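Local coordinates for protein protease VP4 (Blotched snakehead virus, PDB 2GEF) that hydrolyses peptide bonds with a serine/lysine catalytic dyad and, as the protease piece of a birnavirus structural polyprotein, probably cleaves that polyprotein, at residues Ala68-Asp73 and Val98-Asp103; Arg56-Pro61 and Thr105-Ala110; Val25-Gly30 and Leu47-Arg52. One frame throughout, in Å; residues are numbered along the deposited sequence.

Contact 1. Residues Ala68-Asp73 and Val98-Asp103; sequences ALTGDD and VKTRTD
D72 carries its CG between its own backbone N and carbonyl carbon (chi1 48°), and T70 holds OG1 in the corresponding position (chi1 72°), which lets the D72 carboxylate meet T70 on its own segment and the T100 and R101 amides across the contact. Two consecutive N-H groups grip it. T100 N donates to D72 OD1 at 3.1 Å, on the syn side but tilted out of the carboxylate plane, while R101 N donates to the syn lone pair of D72 OD2 at 2.7 Å. A third donor, T70 OG1, donates a hydrogen bond to D72 OD1 at 2.7 Å, nearly along the C-O axis; it and T100 N reach that oxygen from opposite faces of its plane. T70 OG1 in turn accepts from H74 N. D72 belongs to a type I turn, closed by D73 N to T70 O at 3.1 Å, that joins strand 67-69 to its antiparallel neighbour 75-77. One backbone bond also crosses the contact, from G71 N to V98 O at 2.6 Å with an N-H...O angle of 163°. The remainder is packing: K99 CG lies against G71 C at 3.6 Å, and T70 CG2 approaches T100 OG1 at 3.7 Å, the T100 hydroxyl being spent on T102 O. Behind the loop stands helix 138-146, with V98 on L141 and T100 on S145; the V98 side chain is about 11 Å from that of the nucleophile S136. With three donors on its oxygens and no cation in contact across the segments, D72 ties the 98-103 loop to the turn by amide and hydroxyl bonds, a setting that would probably favour the ionised carboxylate.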
loop_
_atom_site.group_PDB
_atom_site.type_symbol
_atom_site.label_atom_id
_atom_site.label_comp_id
_atom_site.label_asym_id
_atom_site.label_seq_id
_atom_site.Cartn_x
_atom_site.Cartn_y
_atom_site.Cartn_z
ATOM N N ALA A 68 6.978 -2.215 12.204
ATOM C CA ALA A 68 8.290 -1.735 11.797
ATOM C C ALA A 68 8.437 -0.333 12.342
ATOM O O ALA A 68 7.388 0.379 12.588
ATOM C CB ALA A 68 8.452 -1.728 10.247
ATOM N N LEU A 69 9.686 0.090 12.551
ATOM C CA LEU A 69 9.937 1.455 12.908
ATOM C C LEU A 69 10.087 2.304 11.628
ATOM O O LEU A 69 10.530 1.832 10.559
ATOM C CB LEU A 69 11.031 1.655 14.042
ATOM C CG LEU A 69 10.936 0.999 15.440
ATOM C CD1 LEU A 69 12.180 1.134 16.369
ATOM C CD2 LEU A 69 9.679 1.436 16.311
ATOM N N THR A 70 9.492 3.501 11.693
ATOM C CA THR A 70 9.690 4.554 10.704
ATOM C C THR A 70 11.012 5.270 10.990
ATOM O O THR A 70 11.753 4.908 11.859
ATOM C CB THR A 70 8.560 5.587 10.751
ATOM O OG1 THR A 70 8.761 6.324 11.960
ATOM C CG2 THR A 70 7.194 4.905 10.816
ATOM N N GLY A 71 11.389 6.144 10.110
ATOM C CA GLY A 71 12.748 6.757 10.206
ATOM C C GLY A 71 12.866 7.782 11.332
ATOM O O GLY A 71 13.979 8.153 11.682
ATOM N N ASP A 72 11.729 8.243 11.890
ATOM C CA ASP A 72 11.700 8.979 13.136
ATOM C C ASP A 72 11.097 8.111 14.285
ATOM O O ASP A 72 10.517 8.688 15.186
ATOM C CB ASP A 72 10.862 10.294 12.974
ATOM C CG ASP A 72 9.483 10.101 12.303
ATOM O OD1 ASP A 72 9.138 9.001 11.794
ATOM O OD2 ASP A 72 8.696 11.061 12.236
ATOM N N ASP A 73 11.145 6.775 14.242
ATOM C CA ASP A 73 10.886 5.972 15.420
ATOM C C ASP A 73 9.447 5.774 15.825
ATOM O O ASP A 73 9.173 5.465 16.989
ATOM C CB ASP A 73 11.640 6.450 16.654
ATOM C CG ASP A 73 13.113 5.960 16.669
ATOM O OD1 ASP A 73 13.323 4.784 16.342
ATOM O OD2 ASP A 73 14.042 6.757 17.000
ATOM N N VAL A 98 11.424 6.650 5.488
ATOM C CA VAL A 98 10.306 7.511 5.749
ATOM C C VAL A 98 10.082 7.981 7.223
ATOM O O VAL A 98 10.055 7.222 8.175
ATOM C CB VAL A 98 9.002 6.823 5.151
ATOM C CG1 VAL A 98 8.610 5.683 5.970
ATOM C CG2 VAL A 98 7.880 7.893 4.865
ATOM N N LYS A 99 9.753 9.253 7.331
ATOM C CA LYS A 99 9.626 9.867 8.606
ATOM C C LYS A 99 8.148 10.316 8.510
ATOM O O LYS A 99 7.725 10.934 7.564
ATOM C CB LYS A 99 10.642 11.064 8.713
ATOM C CG LYS A 99 12.010 10.684 9.349
ATOM C CD LYS A 99 12.966 11.869 9.111
ATOM C CE LYS A 99 14.545 11.611 9.308
ATOM N NZ LYS A 99 15.288 10.884 8.220
ATOM N N THR A 100 7.355 9.897 9.437
ATOM C CA THR A 100 5.934 10.089 9.360
ATOM C C THR A 100 5.380 11.022 10.442
ATOM O O THR A 100 4.285 11.417 10.255
ATOM C CB THR A 100 5.230 8.824 9.468
ATOM O OG1 THR A 100 5.588 8.229 10.706
ATOM C CG2 THR A 100 5.567 7.860 8.120
ATOM N N ARG A 101 6.130 11.351 11.541
ATOM C CA ARG A 101 5.559 12.026 12.760
ATOM C C ARG A 101 4.195 11.392 13.348
ATOM O O ARG A 101 3.478 11.966 14.170
ATOM C CB ARG A 101 5.491 13.577 12.625
ATOM C CG ARG A 101 5.462 14.169 11.190
ATOM C CD ARG A 101 5.330 15.717 11.078
ATOM N NE ARG A 101 4.525 15.959 9.846
ATOM C CZ ARG A 101 3.252 15.560 9.722
ATOM N NH1 ARG A 101 2.681 14.945 10.762
ATOM N NH2 ARG A 101 2.590 15.693 8.586
ATOM N N THR A 102 3.915 10.131 13.025
ATOM C CA THR A 102 2.748 9.475 13.575
ATOM C C THR A 102 2.928 7.945 13.450
ATOM O O THR A 102 3.623 7.427 12.553
ATOM C CB THR A 102 1.452 9.980 12.840
ATOM O OG1 THR A 102 0.321 9.246 13.341
ATOM C CG2 THR A 102 1.553 9.743 11.201
ATOM N N ASP A 103 2.281 7.220 14.342
ATOM C CA ASP A 103 2.096 5.776 14.095
ATOM C C ASP A 103 1.142 5.521 12.954
ATOM O O ASP A 103 0.269 6.320 12.678
ATOM C CB ASP A 103 1.573 5.057 15.378
ATOM C CG ASP A 103 2.574 5.160 16.558
ATOM O OD1 ASP A 103 3.726 5.478 16.382
ATOM O OD2 ASP A 103 2.202 4.935 17.720
#

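Contact 2. Residues Arg56-Pro61 and Thr105-Ala110; sequences RDLMSP and TILPVA
L107 sets its branched end against L58 and M59, crossing both side chains at about a right angle. Its CD1 meets L58 CD1 at 3.8 Å, and its CD2 sits between L58 CB and M59 CG, 3.6 Å from the M59 CG. M59 is modelled as selenomethionine: its CG lies beside the backbone N (chi1 -65°) and its chain bends at the last torsion. The selenium rests on T105, with M59 SE 3.7 Å from T105 CG2, the methyl that stands anti to the T105 backbone N. T105 OG1, the other branch, is bonded to G53 O and H55 N. The strand 104-109 that carries T105 and L107 runs in a mixed sheet, antiparallel to 43-52 on one side and parallel to 75-77 on the other; a short 3-10 turn, with M59 N bonded to R56 O at 2.9 Å, lays L58 and M59 over one face of it. From strand 22-27 of a separate sheet, F27 packs on both L58 and L107, and V25 also reaches L58. At the other end W77 touches M59 and T105 and forms a cation-pi pair with R56, whose NH2 bonds to R64 O.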
loop_
_atom_site.group_PDB
_atom_site.type_symbol
_atom_site.label_atom_id
_atom_site.label_comp_id
_atom_site.label_asym_id
_atom_site.label_seq_id
_atom_site.Cartn_x
_atom_site.Cartn_y
_atom_site.Cartn_z
ATOM N N ARG A 56 -5.401 -0.952 15.295
ATOM C CA ARG A 56 -5.180 -2.330 15.786
ATOM C C ARG A 56 -6.522 -3.107 15.940
ATOM O O ARG A 56 -6.627 -4.337 15.613
ATOM C CB ARG A 56 -4.381 -2.284 17.074
ATOM C CG ARG A 56 -2.992 -1.908 16.734
ATOM C CD ARG A 56 -2.052 -1.524 17.927
ATOM N NE ARG A 56 -1.258 -2.715 18.195
ATOM C CZ ARG A 56 -0.658 -2.926 19.385
ATOM N NH1 ARG A 56 -0.723 -1.935 20.309
ATOM N NH2 ARG A 56 -0.029 -4.110 19.630
ATOM N N ASP A 57 -7.545 -2.388 16.403
ATOM C CA ASP A 57 -8.858 -3.029 16.633
ATOM C C ASP A 57 -9.467 -3.601 15.403
ATOM O O ASP A 57 -10.491 -4.228 15.487
ATOM C CB ASP A 57 -9.913 -2.064 17.163
ATOM C CG ASP A 57 -10.041 -0.791 16.350
ATOM O OD1 ASP A 57 -9.034 -0.121 16.192
ATOM O OD2 ASP A 57 -11.153 -0.464 15.900
ATOM N N LEU A 58 -8.883 -3.248 14.268
ATOM C CA LEU A 58 -9.391 -3.566 12.940
ATOM C C LEU A 58 -8.527 -4.681 12.281
ATOM O O LEU A 58 -8.967 -5.303 11.279
ATOM C CB LEU A 58 -9.407 -2.350 12.053
ATOM C CG LEU A 58 -10.568 -1.346 12.130
ATOM C CD1 LEU A 58 -10.258 -0.223 11.166
ATOM C CD2 LEU A 58 -12.011 -1.857 11.972
HETATM N N MSE A 59 -7.330 -4.919 12.857
HETATM C CA MSE A 59 -6.432 -6.012 12.453
HETATM C C MSE A 59 -6.896 -7.346 12.909
HETATM O O MSE A 59 -7.472 -7.437 14.021
HETATM C CB MSE A 59 -5.085 -5.819 13.111
HETATM C CG MSE A 59 -4.404 -4.496 12.555
HETATM SE SE MSE A 59 -2.769 -4.024 13.319
HETATM C CE MSE A 59 -1.674 -5.209 12.342
ATOM N N SER A 60 -6.571 -8.396 12.148
ATOM C CA SER A 60 -6.503 -9.806 12.721
ATOM C C SER A 60 -5.607 -9.861 14.002
ATOM O O SER A 60 -4.619 -9.084 14.067
ATOM C CB SER A 60 -5.925 -10.764 11.646
ATOM O OG SER A 60 -5.817 -12.041 12.180
ATOM N N PRO A 61 -5.888 -10.761 14.992
ATOM C CA PRO A 61 -4.913 -10.894 16.160
ATOM C C PRO A 61 -3.481 -11.406 15.725
ATOM O O PRO A 61 -2.429 -11.072 16.290
ATOM C CB PRO A 61 -5.611 -11.915 17.073
ATOM C CG PRO A 61 -7.102 -11.956 16.628
ATOM C CD PRO A 61 -7.117 -11.595 15.167
ATOM N N THR A 105 -1.220 2.234 10.941
ATOM C CA THR A 105 -1.581 0.867 10.900
ATOM C C THR A 105 -1.900 0.552 9.480
ATOM O O THR A 105 -2.508 1.408 8.799
ATOM C CB THR A 105 -2.903 0.752 11.723
ATOM O OG1 THR A 105 -2.629 1.206 13.035
ATOM C CG2 THR A 105 -3.245 -0.665 11.915
ATOM N N ILE A 106 -1.525 -0.615 8.963
ATOM C CA ILE A 106 -1.927 -0.999 7.592
ATOM C C ILE A 106 -2.877 -2.223 7.690
ATOM O O ILE A 106 -2.834 -3.005 8.649
ATOM C CB ILE A 106 -0.667 -1.305 6.714
ATOM C CG1 ILE A 106 0.110 -2.430 7.368
ATOM C CG2 ILE A 106 0.217 -0.083 6.658
ATOM C CD1 ILE A 106 1.197 -3.179 6.599
ATOM N N LEU A 107 -3.808 -2.301 6.776
ATOM C CA LEU A 107 -4.921 -3.256 6.826
ATOM C C LEU A 107 -5.207 -3.810 5.443
ATOM O O LEU A 107 -5.268 -3.018 4.444
ATOM C CB LEU A 107 -6.247 -2.613 7.353
ATOM C CG LEU A 107 -6.114 -1.925 8.758
ATOM C CD1 LEU A 107 -7.237 -0.887 8.972
ATOM C CD2 LEU A 107 -6.102 -2.928 9.807
ATOM N N PRO A 108 -5.428 -5.130 5.343
ATOM C CA PRO A 108 -5.778 -5.599 3.967
ATOM C C PRO A 108 -7.134 -5.063 3.618
ATOM O O PRO A 108 -7.930 -4.921 4.469
ATOM C CB PRO A 108 -5.720 -7.158 4.057
ATOM C CG PRO A 108 -5.403 -7.449 5.572
ATOM C CD PRO A 108 -5.425 -6.187 6.362
ATOM N N VAL A 109 -7.402 -4.702 2.365
ATOM C CA VAL A 109 -8.752 -4.268 1.966
ATOM C C VAL A 109 -9.263 -4.974 0.627
ATOM O O VAL A 109 -8.487 -5.035 -0.381
ATOM C CB VAL A 109 -8.758 -2.770 1.817
ATOM C CG1 VAL A 109 -8.090 -2.088 3.035
ATOM C CG2 VAL A 109 -8.007 -2.357 0.597
ATOM N N ALA A 110 -10.532 -5.431 0.577
ATOM C CA ALA A 110 -11.086 -5.980 -0.648
ATOM C C ALA A 110 -11.650 -4.973 -1.624
ATOM O O ALA A 110 -11.809 -5.306 -2.729
ATOM C CB ALA A 110 -12.164 -6.882 -0.277
#

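Contact 3. Residues Val25-Gly30 and Leu47-Arg52; sequences VHFTDG and LYIAVR
V51 presents one methyl over a face of the F27 ring, the two side chains crossing obliquely. V51 CG2 lies 4.1 Å from the ring centroid of F27 and 20° off the ring normal, a CH-pi contact displaced toward the rim. V25 CG2 occupies the opposite face, which sandwiches the ring between two valines. The other methyl of V51, CG1, stands anti to the backbone N (chi1 -163°) and touches both F27 CD2 at 3.8 Å and D29 O at 3.3 Å. D29 and R52 meet as stacked flat groups, carboxylate and guanidinium planes only 5° apart, with D29 OD2 about 4.0 Å above the centre of the R52 guanidinium. No N-H of R52 points at that oxygen, making this an attraction of charges rather than a salt bridge. A water joins the carboxylate to the R52 backbone, donating to D29 OD2 at 2.7 Å and to the carbonyl R52 O, while T28 OG1 donates to D29 OD1 from above the carboxylate plane. At G30 the backbones come close: its CA is 2.9 Å from A50 O in a CA-H...O contact, and I49 CD1 packs on the same CA at 3.9 Å. The segment 25-30 thus steps from strand 22-27, paired with 120-126 in a three-stranded antiparallel sheet, to strand 31-38, which pairs antiparallel with 43-52 in the mixed sheet. F27 also packs on V122 and V124 of strand 120-126, and R52 NH2 reaches past the stack to A144 O in helix 138-146 and to L147 O just beyond that helix.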
loop_
_atom_site.group_PDB
_atom_site.type_symbol
_atom_site.label_atom_id
_atom_site.label_comp_id
_atom_site.label_asym_id
_atom_site.label_seq_id
_atom_site.Cartn_x
_atom_site.Cartn_y
_atom_site.Cartn_z
ATOM N N VAL A 25 -15.701 0.056 6.774
ATOM C CA VAL A 25 -15.416 1.149 7.682
ATOM C C VAL A 25 -15.162 2.396 6.873
ATOM O O VAL A 25 -14.667 2.388 5.700
ATOM C CB VAL A 25 -14.310 0.879 8.831
ATOM C CG1 VAL A 25 -13.474 -0.330 8.631
ATOM C CG2 VAL A 25 -13.489 2.210 9.311
ATOM N N HIS A 26 -15.517 3.475 7.543
ATOM C CA HIS A 26 -15.500 4.754 6.919
ATOM C C HIS A 26 -14.197 5.396 7.394
ATOM O O HIS A 26 -13.939 5.517 8.620
ATOM C CB HIS A 26 -16.707 5.582 7.310
ATOM C CG HIS A 26 -16.610 6.948 6.786
ATOM N ND1 HIS A 26 -16.498 7.203 5.433
ATOM C CD2 HIS A 26 -16.496 8.143 7.417
ATOM C CE1 HIS A 26 -16.363 8.507 5.254
ATOM N NE2 HIS A 26 -16.358 9.100 6.441
ATOM N N PHE A 27 -13.366 5.768 6.407
ATOM C CA PHE A 27 -12.102 6.421 6.627
ATOM C C PHE A 27 -12.196 7.772 5.925
ATOM O O PHE A 27 -12.547 7.901 4.714
ATOM C CB PHE A 27 -10.960 5.607 5.962
ATOM C CG PHE A 27 -10.561 4.404 6.753
ATOM C CD1 PHE A 27 -10.764 3.121 6.245
ATOM C CD2 PHE A 27 -10.006 4.513 8.025
ATOM C CE1 PHE A 27 -10.411 1.973 7.014
ATOM C CE2 PHE A 27 -9.679 3.351 8.766
ATOM C CZ PHE A 27 -9.849 2.119 8.220
ATOM N N THR A 28 -11.813 8.775 6.679
ATOM C CA THR A 28 -11.678 10.090 6.154
ATOM C C THR A 28 -10.261 10.327 5.577
ATOM O O THR A 28 -9.991 11.361 4.965
ATOM C CB THR A 28 -11.958 11.122 7.270
ATOM O OG1 THR A 28 -11.099 10.857 8.377
ATOM C CG2 THR A 28 -13.414 11.088 7.681
ATOM N N ASP A 29 -9.369 9.357 5.719
ATOM C CA ASP A 29 -7.970 9.455 5.306
ATOM C C ASP A 29 -7.273 8.108 5.302
ATOM O O ASP A 29 -7.672 7.273 6.020
ATOM C CB ASP A 29 -7.158 10.506 6.210
ATOM C CG ASP A 29 -7.435 10.385 7.737
ATOM O OD1 ASP A 29 -8.320 11.080 8.228
ATOM O OD2 ASP A 29 -6.800 9.644 8.514
ATOM N N GLY A 30 -6.125 7.943 4.607
ATOM C CA GLY A 30 -5.480 6.661 4.408
ATOM C C GLY A 30 -4.909 6.631 2.999
ATOM O O GLY A 30 -5.261 7.436 2.207
ATOM N N LEU A 47 -4.551 -5.123 -2.361
ATOM C CA LEU A 47 -4.352 -3.805 -1.655
ATOM C C LEU A 47 -4.472 -3.862 -0.205
ATOM O O LEU A 47 -5.160 -4.681 0.332
ATOM C CB LEU A 47 -5.360 -2.827 -2.179
ATOM C CG LEU A 47 -5.099 -2.609 -3.681
ATOM C CD1 LEU A 47 -6.175 -1.619 -4.077
ATOM C CD2 LEU A 47 -3.749 -2.117 -4.121
ATOM N N TYR A 48 -3.728 -3.001 0.437
ATOM C CA TYR A 48 -3.808 -2.663 1.858
ATOM C C TYR A 48 -3.918 -1.158 1.903
ATOM O O TYR A 48 -3.500 -0.472 0.958
ATOM C CB TYR A 48 -2.533 -3.068 2.638
ATOM C CG TYR A 48 -2.355 -4.543 3.029
ATOM C CD1 TYR A 48 -2.540 -5.590 2.120
ATOM C CD2 TYR A 48 -1.969 -4.865 4.282
ATOM C CE1 TYR A 48 -2.358 -6.932 2.497
ATOM C CE2 TYR A 48 -1.814 -6.185 4.668
ATOM C CZ TYR A 48 -2.006 -7.211 3.812
ATOM O OH TYR A 48 -1.773 -8.547 4.361
ATOM N N ILE A 49 -4.421 -0.671 2.998
ATOM C CA ILE A 49 -4.606 0.750 3.218
ATOM C C ILE A 49 -3.793 1.076 4.390
ATOM O O ILE A 49 -3.862 0.311 5.282
ATOM C CB ILE A 49 -6.042 1.225 3.460
ATOM C CG1 ILE A 49 -6.037 2.757 3.244
ATOM C CG2 ILE A 49 -6.674 0.724 4.855
ATOM C CD1 ILE A 49 -7.315 3.368 3.295
ATOM N N ALA A 50 -2.880 2.049 4.271
ATOM C CA ALA A 50 -2.167 2.576 5.452
ATOM C C ALA A 50 -3.041 3.741 5.992
ATOM O O ALA A 50 -3.446 4.672 5.183
ATOM C CB ALA A 50 -0.902 3.162 5.042
ATOM N N VAL A 51 -3.297 3.710 7.303
ATOM C CA VAL A 51 -4.076 4.867 7.994
ATOM C C VAL A 51 -3.270 5.307 9.149
ATOM O O VAL A 51 -2.693 4.492 9.877
ATOM C CB VAL A 51 -5.537 4.428 8.411
ATOM C CG1 VAL A 51 -6.457 5.749 8.708
ATOM C CG2 VAL A 51 -6.150 3.780 7.207
ATOM N N ARG A 52 -3.164 6.601 9.313
ATOM C CA ARG A 52 -2.536 7.136 10.576
ATOM C C ARG A 52 -3.327 6.888 11.873
ATOM O O ARG A 52 -4.548 6.921 11.925
ATOM C CB ARG A 52 -2.020 8.580 10.395
ATOM C CG ARG A 52 -3.090 9.661 9.918
ATOM C CD ARG A 52 -2.660 11.116 10.200
ATOM N NE ARG A 52 -3.723 12.103 9.860
ATOM C CZ ARG A 52 -3.960 12.560 8.641
ATOM N NH1 ARG A 52 -4.888 13.461 8.529
ATOM N NH2 ARG A 52 -3.362 12.072 7.521
HETATM O O HOH W 1 -6.596 8.636 10.995
#

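Contacts 2 and 3 are buried and share a sheet: their strands 104-109 and 43-52 are antiparallel neighbours, probably bonded from I49 N to L107 O and from V51 N to T105 O. Contact 1 is only partly buried, on strand 67-69, two strands beyond 104-109 in the same sheet, its centre 19 Å from that of contact 2 and 17 Å from that of contact 3. The chemistry follows: hydrogen bonds to a carboxylate in contact 1, methyl, methylene and selenium packing without a hydrogen bond across contact 2, and in contact 3 an apolar half beside a stacked charge pair. R52 joins contacts 3 and 1, its CB touching T102 and D103, and helix 138-146 borders both.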